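Local coordinates for SGNH hydrolase-type esterase domain-containing protein (PDB 4S1P) that is a putative SGNH hydrolase of the GDSL-like lipase/acylhydrolase family, probably hydrolysing ester bonds, its natural substrate being unknown, at residues Tyr109-Ala114 with Met121-Met126; Cys113-Lys118 with Ala162-His167. One frame throughout, in Å; residues are numbered along the deposited sequence.

In the fold
Leaving strand 100-105 of the five-stranded parallel sheet, the chain enters the loop that holds 109-114, turns through helix 114-119 and starts helix 123-141. Interaction 1 closes this short excursion, laying 121-126 against 109-114 with six residues between their ends. Interaction 2 closes a far longer loop, 113-118 meeting 162-167, which precedes helix 170-184 and carries Asp164 and His167 of a likely catalytic triad. The two cross, since 113-118 leaves from inside the first loop and finds its partner beyond it. They share Cys113 and Ala114, and between them Arg110 N probably donates to Gly165 O at 2.8 Å. Together they join the start of helix 123-141 to the putative active-site loop.

Interaction 1. Residues Tyr109-Ala114 with Met121-Met126; sequences YRAGCA and MSHDDM
Tyr109 turns one face of its ring to the extended side chain of Met126, a selenomethionine in this structure, and the two cross obliquely. With CG anti to its carbonyl carbon (chi1 -63°), Tyr109 sets the ring face against the tip of Met126, whose CE stands 3.7 Å from the ring centroid and nearly on its normal. The SE atom lies over the same face, nearer the CB end, 4.1 Å from that centroid, so methyl and selenium together form a Met-aromatic contact with a CH-pi component. Met126 gets there by staying straight: CG is anti to the backbone N and both later torsions are close to 180°. Its selenium also comes within 3.5 Å of Tyr109 N, a buried amide with no hydrogen-bond partner in the model.

One helical turn earlier, His123 reaches the next part of the loop. CG anti to its backbone N (chi1 -177°) lays the imidazole against Ala111, whose CB sits over one ring face, displaced toward the rim, 3.7 Å from His123 CG. The type II turn from Arg110 to Cys113 places Ala111 there, at its second position. Tyr109 O approaches the same ring in its plane, at the edge, 2.9 Å from CD2; its angle to NE2 is too poor for a hydrogen bond.

Ser122 OG caps the start of helix 123-141, accepting from Asp125 N at 2.9 Å. The far end of Tyr109 is held by Ser73, to which OH is hydrogen-bonded, and its side chain lies close to the bound unknown ligand, near the probable active site of this SGNH fold.

Interaction 2. Residues Cys113-Lys118 with Ala162-His167; sequences CAKLVK and AADGVH
The probable Asp-His part of an SGNH catalytic triad lies in the 162-167 loop, where the start of helix 114-119 packs against it. His167 ND1 donates to Asp164 OD2 at 2.6 Å, meeting its syn lone pair with the acceptor almost in the imidazole plane. Lys115 NZ reaches that same oxygen at 2.8 Å, but from 30° out of the carboxylate plane, making a salt bridge. The lysine would probably favour the charged carboxylate.

The other oxygen is gripped by the loop's own backbone. Asp164 OD1 accepts from Val166 N, which approaches well above the carboxylate plane, and from His167 N through its syn lone pair, both at 2.9 Å. This Asx turn and Asx motif fix the rotation of the carboxylate and thus the direction it offers His167. The arrangement fits the charge-relay geometry of SGNH hydrolases, with Ser12, the likely nucleophile, near the NE2 end of the ring and the bound unknown ligand close to His167.

Lys115 reaches the acid with an extended chain, set off by CG anti to its carbonyl carbon. It crosses Val166 at about a right angle, the CG2 methyl pressing on Lys115 CD at 3.4 Å, tighter than usual. At the N-cap, just before the helix, Cys113 CB rests 3.6 Å from Asp164 O, and the loop backbone at Gly165, whose positive phi suits glycine, lies close against it. Cys113 SG sits between the backbone N and the carbonyl carbon (chi1 75°), which lets it accept a weak capping bond from Leu116 N. A water accepts from Lys115 N and donates to Asp164 O at 2.6 Å, bridging the helix's first turn to the loop backbone.

Interaction 1. Residues Tyr109-Ala114 with Met121-Met126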
ATOM      1  N   TYR A 109      -2.677  12.176  -6.127  1.00 14.35           N
ATOM      2  CA  TYR A 109      -3.903  12.827  -5.729  1.00 14.11           C
ATOM      3  C   TYR A 109      -4.610  13.419  -6.957  1.00 13.71           C
ATOM      4  O   TYR A 109      -4.003  13.697  -7.976  1.00 15.30           O
ATOM      5  CB  TYR A 109      -3.578  13.943  -4.767  1.00 14.55           C
ATOM      6  CG  TYR A 109      -2.961  13.568  -3.476  1.00 14.05           C
ATOM      7  CD1 TYR A 109      -2.921  12.246  -3.043  1.00 16.11           C
ATOM      8  CD2 TYR A 109      -2.446  14.560  -2.630  1.00 16.17           C
ATOM      9  CE1 TYR A 109      -2.358  11.926  -1.815  1.00 15.44           C
ATOM     10  CE2 TYR A 109      -1.913  14.239  -1.390  1.00 17.08           C
ATOM     11  CZ  TYR A 109      -1.872  12.923  -0.989  1.00 15.80           C
ATOM     12  OH  TYR A 109      -1.345  12.643   0.269  1.00 17.80           O
ATOM     13  N   ARG A 110      -5.915  13.598  -6.841  1.00 14.55           N
ATOM     14  CA  ARG A 110      -6.679  14.154  -7.939  0.60 15.46           C
ATOM     15  C   ARG A 110      -6.222  15.566  -8.293  1.00 14.60           C
ATOM     16  O   ARG A 110      -6.009  16.399  -7.425  1.00 15.34           O
ATOM     17  CB  ARG A 110      -8.161  14.119  -7.609  0.60 16.95           C
ATOM     18  CG  ARG A 110      -8.986  14.669  -8.740  0.60 18.78           C
ATOM     19  CD  ARG A 110     -10.448  14.386  -8.581  0.60 23.15           C
ATOM     20  NE  ARG A 110     -11.197  14.760  -9.776  0.60 24.62           N
ATOM     21  CZ  ARG A 110     -12.478  14.459  -9.951  0.60 28.30           C
ATOM     22  NH1 ARG A 110     -13.135  13.835  -8.995  0.60 25.40           N
ATOM     23  NH2 ARG A 110     -13.107  14.811 -11.066  0.60 30.37           N
ATOM     24  N   ALA A 111      -6.018  15.814  -9.590  1.00 15.66           N
ATOM     25  CA  ALA A 111      -5.554  17.125 -10.015  1.00 15.85           C
ATOM     26  C   ALA A 111      -6.509  18.211  -9.506  1.00 14.95           C
ATOM     27  O   ALA A 111      -7.742  18.089  -9.578  1.00 17.01           O
ATOM     28  CB  ALA A 111      -5.425  17.190 -11.511  1.00 16.48           C
ATOM     29  N   GLY A 112      -5.918  19.256  -8.967  1.00 16.32           N
ATOM     30  CA  GLY A 112      -6.680  20.374  -8.453  1.00 19.35           C
ATOM     31  C   GLY A 112      -7.162  20.275  -7.024  1.00 17.94           C
ATOM     32  O   GLY A 112      -7.685  21.251  -6.509  1.00 23.38           O
ATOM     33  N   CYS A 113      -6.983  19.134  -6.355  1.00 16.67           N
ATOM     34  CA  CYS A 113      -7.558  18.985  -5.011  1.00 16.25           C
ATOM     35  C   CYS A 113      -6.730  19.765  -3.994  1.00 15.50           C
ATOM     36  O   CYS A 113      -5.539  20.013  -4.194  1.00 16.59           O
ATOM     37  CB  CYS A 113      -7.738  17.522  -4.607  1.00 18.36           C
ATOM     38  SG  CYS A 113      -6.232  16.658  -4.144  1.00 17.90           S
ATOM     39  N   ALA A 114      -7.367  20.148  -2.891  1.00 17.48           N
ATOM     40  CA  ALA A 114      -6.712  20.943  -1.869  1.00 18.00           C
ATOM     41  C   ALA A 114      -5.459  20.332  -1.288  1.00 16.08           C
ATOM     42  O   ALA A 114      -4.464  21.023  -1.063  1.00 16.89           O
ATOM     43  CB  ALA A 114      -7.697  21.254  -0.764  1.00 20.25           C
HETATM   44  N   MSE A 121       3.102  20.750  -5.269  1.00 18.83           N
HETATM   45  CA  MSE A 121       3.574  19.828  -6.265  0.60 18.55           C
HETATM   46  C   MSE A 121       2.560  19.755  -7.373  1.00 17.14           C
HETATM   47  O   MSE A 121       1.340  19.700  -7.124  1.00 18.77           O
HETATM   48  CB  MSE A 121       3.654  18.462  -5.575  0.60 21.31           C
HETATM   49  CG  MSE A 121       4.474  17.497  -6.390  0.60 24.96           C
HETATM   50 SE   MSE A 121       4.877  15.870  -5.349  0.39 20.20          SE
HETATM   51  CE  MSE A 121       6.348  16.502  -4.235  0.60 27.20           C
ATOM     52  N   SER A 122       3.026  19.767  -8.628  1.00 16.30           N
ATOM     53  CA  SER A 122       2.071  19.592  -9.721  1.00 13.93           C
ATOM     54  C   SER A 122       1.555  18.161  -9.796  1.00 14.14           C
ATOM     55  O   SER A 122       2.181  17.230  -9.264  1.00 14.60           O
ATOM     56  CB  SER A 122       2.703  19.983 -11.064  1.00 17.30           C
ATOM     57  OG  SER A 122       3.610  18.991 -11.498  1.00 17.44           O
ATOM     58  N   HIS A 123       0.392  17.991 -10.424  1.00 14.58           N
ATOM     59  CA  HIS A 123      -0.170  16.673 -10.601  1.00 15.55           C
ATOM     60  C   HIS A 123       0.783  15.775 -11.421  1.00 14.11           C
ATOM     61  O   HIS A 123       1.004  14.612 -11.097  1.00 15.22           O
ATOM     62  CB  HIS A 123      -1.544  16.743 -11.252  1.00 14.83           C
ATOM     63  CG  HIS A 123      -2.185  15.414 -11.373  1.00 16.24           C
ATOM     64  ND1 HIS A 123      -2.152  14.649 -12.517  1.00 20.88           N
ATOM     65  CD2 HIS A 123      -2.809  14.674 -10.436  1.00 16.92           C
ATOM     66  CE1 HIS A 123      -2.748  13.491 -12.274  1.00 20.40           C
ATOM     67  NE2 HIS A 123      -3.191  13.511 -11.031  1.00 19.74           N
ATOM     68  N   ASP A 124       1.364  16.327 -12.482  1.00 15.24           N
ATOM     69  CA  ASP A 124       2.339  15.558 -13.286  0.70 15.91           C
ATOM     70  C   ASP A 124       3.556  15.156 -12.450  1.00 15.05           C
ATOM     71  O   ASP A 124       4.035  14.019 -12.539  1.00 16.00           O
ATOM     72  CB  ASP A 124       2.805  16.323 -14.524  0.70 18.85           C
ATOM     73  CG  ASP A 124       1.858  16.212 -15.701  0.70 24.05           C
ATOM     74  OD1 ASP A 124       0.946  15.365 -15.726  0.70 28.32           O
ATOM     75  OD2 ASP A 124       2.063  17.010 -16.633  0.70 32.03           O
ATOM     76  N   ASP A 125       4.056  16.084 -11.624  1.00 14.58           N
ATOM     77  CA  ASP A 125       5.258  15.805 -10.820  1.00 15.70           C
ATOM     78  C   ASP A 125       4.941  14.694  -9.820  1.00 14.37           C
ATOM     79  O   ASP A 125       5.693  13.722  -9.684  1.00 14.75           O
ATOM     80  CB  ASP A 125       5.696  17.087 -10.105  1.00 17.18           C
ATOM     81  CG  ASP A 125       7.015  16.984  -9.337  1.00 22.44           C
ATOM     82  OD1 ASP A 125       7.859  16.154  -9.656  1.00 24.38           O
ATOM     83  OD2 ASP A 125       7.260  17.848  -8.448  1.00 26.08           O
HETATM   84  N   MSE A 126       3.788  14.783  -9.164  1.00 12.89           N
HETATM   85  CA  MSE A 126       3.434  13.739  -8.200  1.00 12.41           C
HETATM   86  C   MSE A 126       3.270  12.391  -8.908  1.00 12.88           C
HETATM   87  O   MSE A 126       3.698  11.350  -8.409  1.00 13.28           O
HETATM   88  CB  MSE A 126       2.167  14.083  -7.420  1.00 12.40           C
HETATM   89  CG  MSE A 126       1.908  13.030  -6.345  1.00 14.15           C
HETATM   90 SE   MSE A 126       0.447  13.542  -5.165  0.65 14.41          SE
HETATM   91  CE  MSE A 126       0.664  12.066  -3.909  1.00 20.18           C
TER

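Interaction 2. Residues Cys113-Lys118 with Ala162-His167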
ATOM      1  N   CYS A 113      -6.983  19.134  -6.355  1.00 16.67           N
ATOM      2  CA  CYS A 113      -7.558  18.985  -5.011  1.00 16.25           C
ATOM      3  C   CYS A 113      -6.730  19.765  -3.994  1.00 15.50           C
ATOM      4  O   CYS A 113      -5.539  20.013  -4.194  1.00 16.59           O
ATOM      5  CB  CYS A 113      -7.738  17.522  -4.607  1.00 18.36           C
ATOM      6  SG  CYS A 113      -6.232  16.658  -4.144  1.00 17.90           S
ATOM      7  N   ALA A 114      -7.367  20.148  -2.891  1.00 17.48           N
ATOM      8  CA  ALA A 114      -6.712  20.943  -1.869  1.00 18.00           C
ATOM      9  C   ALA A 114      -5.459  20.332  -1.288  1.00 16.08           C
ATOM     10  O   ALA A 114      -4.464  21.023  -1.063  1.00 16.89           O
ATOM     11  CB  ALA A 114      -7.697  21.254  -0.764  1.00 20.25           C
ATOM     12  N   LYS A 115      -5.463  19.007  -1.092  1.00 17.43           N
ATOM     13  CA  LYS A 115      -4.323  18.384  -0.476  0.70 19.80           C
ATOM     14  C   LYS A 115      -3.115  18.434  -1.411  1.00 18.00           C
ATOM     15  O   LYS A 115      -1.973  18.555  -0.968  1.00 23.89           O
ATOM     16  CB  LYS A 115      -4.690  16.975   0.034  0.70 23.70           C
ATOM     17  CG  LYS A 115      -5.577  17.051   1.294  0.70 28.16           C
ATOM     18  CD  LYS A 115      -6.251  15.745   1.672  0.70 30.64           C
ATOM     19  CE  LYS A 115      -7.140  15.933   2.886  0.70 31.36           C
ATOM     20  NZ  LYS A 115      -7.696  14.625   3.352  0.70 33.92           N
ATOM     21  N   LEU A 116      -3.366  18.401  -2.715  1.00 16.21           N
ATOM     22  CA  LEU A 116      -2.281  18.501  -3.657  1.00 17.59           C
ATOM     23  C   LEU A 116      -1.789  19.969  -3.741  1.00 16.08           C
ATOM     24  O   LEU A 116      -0.579  20.235  -3.808  1.00 19.16           O
ATOM     25  CB  LEU A 116      -2.764  17.985  -5.019  1.00 19.93           C
ATOM     26  CG  LEU A 116      -1.717  17.947  -6.110  1.00 19.71           C
ATOM     27  CD1 LEU A 116      -0.442  17.245  -5.720  1.00 18.90           C
ATOM     28  CD2 LEU A 116      -2.318  17.326  -7.353  1.00 21.39           C
ATOM     29  N   VAL A 117      -2.720  20.924  -3.734  1.00 16.19           N
ATOM     30  CA  VAL A 117      -2.340  22.331  -3.694  1.00 17.74           C
ATOM     31  C   VAL A 117      -1.403  22.614  -2.530  1.00 17.87           C
ATOM     32  O   VAL A 117      -0.365  23.310  -2.710  1.00 20.25           O
ATOM     33  CB  VAL A 117      -3.581  23.242  -3.607  1.00 19.39           C
ATOM     34  CG1 VAL A 117      -3.190  24.710  -3.356  1.00 22.25           C
ATOM     35  CG2 VAL A 117      -4.432  23.073  -4.853  1.00 19.65           C
ATOM     36  N   LYS A 118      -1.766  22.093  -1.350  1.00 19.16           N
ATOM     37  CA  LYS A 118      -0.989  22.312  -0.136  0.60 22.07           C
ATOM     38  C   LYS A 118       0.438  21.763  -0.241  1.00 19.77           C
ATOM     39  O   LYS A 118       1.367  22.322   0.352  1.00 24.80           O
ATOM     40  CB  LYS A 118      -1.722  21.706   1.062  0.60 25.28           C
ATOM     41  CG  LYS A 118      -2.956  22.501   1.487  0.60 33.20           C
ATOM     42  CD  LYS A 118      -3.672  21.884   2.691  0.60 42.92           C
ATOM     43  CE  LYS A 118      -4.972  21.184   2.300  0.60 44.44           C
ATOM     44  NZ  LYS A 118      -5.565  20.373   3.398  0.60 50.63           N
ATOM     45  N   ALA A 162     -12.561   9.683  -3.427  1.00 17.59           N
ATOM     46  CA  ALA A 162     -13.394  10.355  -2.425  1.00 19.34           C
ATOM     47  C   ALA A 162     -13.366  11.866  -2.678  1.00 19.35           C
ATOM     48  O   ALA A 162     -12.584  12.375  -3.482  1.00 18.96           O
ATOM     49  CB  ALA A 162     -12.945  10.032  -0.997  1.00 19.51           C
ATOM     50  N   ALA A 163     -14.259  12.573  -2.007  1.00 20.58           N
ATOM     51  CA  ALA A 163     -14.354  14.013  -2.139  1.00 22.15           C
ATOM     52  C   ALA A 163     -13.053  14.765  -1.974  1.00 21.27           C
ATOM     53  O   ALA A 163     -12.853  15.788  -2.645  1.00 24.02           O
ATOM     54  CB  ALA A 163     -15.394  14.551  -1.174  1.00 27.69           C
ATOM     55  N   ASP A 164     -12.178  14.268  -1.102  1.00 20.24           N
ATOM     56  CA  ASP A 164     -10.923  14.948  -0.834  1.00 18.78           C
ATOM     57  C   ASP A 164      -9.839  14.768  -1.923  1.00 17.27           C
ATOM     58  O   ASP A 164      -8.792  15.422  -1.854  1.00 19.84           O
ATOM     59  CB  ASP A 164     -10.385  14.605   0.578  1.00 19.28           C
ATOM     60  CG  ASP A 164      -9.823  13.169   0.708  1.00 19.70           C
ATOM     61  OD1 ASP A 164      -9.918  12.344  -0.236  1.00 18.04           O
ATOM     62  OD2 ASP A 164      -9.309  12.891   1.814  1.00 24.40           O
ATOM     63  N   GLY A 165     -10.080  13.913  -2.907  1.00 17.38           N
ATOM     64  CA  GLY A 165      -9.086  13.666  -3.977  1.00 16.91           C
ATOM     65  C   GLY A 165      -7.865  12.861  -3.538  1.00 16.22           C
ATOM     66  O   GLY A 165      -6.875  12.779  -4.286  1.00 15.95           O
ATOM     67  N   VAL A 166      -7.933  12.280  -2.341  1.00 14.97           N
ATOM     68  CA  VAL A 166      -6.818  11.499  -1.764  1.00 15.16           C
ATOM     69  C   VAL A 166      -7.248  10.084  -1.442  1.00 15.25           C
ATOM     70  O   VAL A 166      -6.662   9.113  -1.899  1.00 15.76           O
ATOM     71  CB  VAL A 166      -6.274  12.149  -0.478  1.00 16.78           C
ATOM     72  CG1 VAL A 166      -5.245  11.241   0.205  1.00 18.47           C
ATOM     73  CG2 VAL A 166      -5.637  13.493  -0.795  1.00 18.16           C
ATOM     74  N   HIS A 167      -8.293   9.966  -0.654  1.00 14.91           N
ATOM     75  CA  HIS A 167      -8.791   8.666  -0.252  1.00 15.00           C
ATOM     76  C   HIS A 167      -9.615   8.067  -1.383  1.00 15.97           C
ATOM     77  O   HIS A 167     -10.164   8.790  -2.220  1.00 16.99           O
ATOM     78  CB  HIS A 167      -9.633   8.848   1.012  1.00 16.96           C
ATOM     79  CG  HIS A 167      -8.810   9.219   2.209  1.00 21.68           C
ATOM     80  ND1 HIS A 167      -8.502  10.520   2.536  1.00 23.85           N
ATOM     81  CD2 HIS A 167      -8.135   8.448   3.090  1.00 32.70           C
ATOM     82  CE1 HIS A 167      -7.715  10.541   3.595  1.00 31.16           C
ATOM     83  NE2 HIS A 167      -7.474   9.291   3.951  1.00 33.95           N
TER
HETATM   84  O   HOH W   1      -8.070  17.678  -0.802  1.00 25.09           O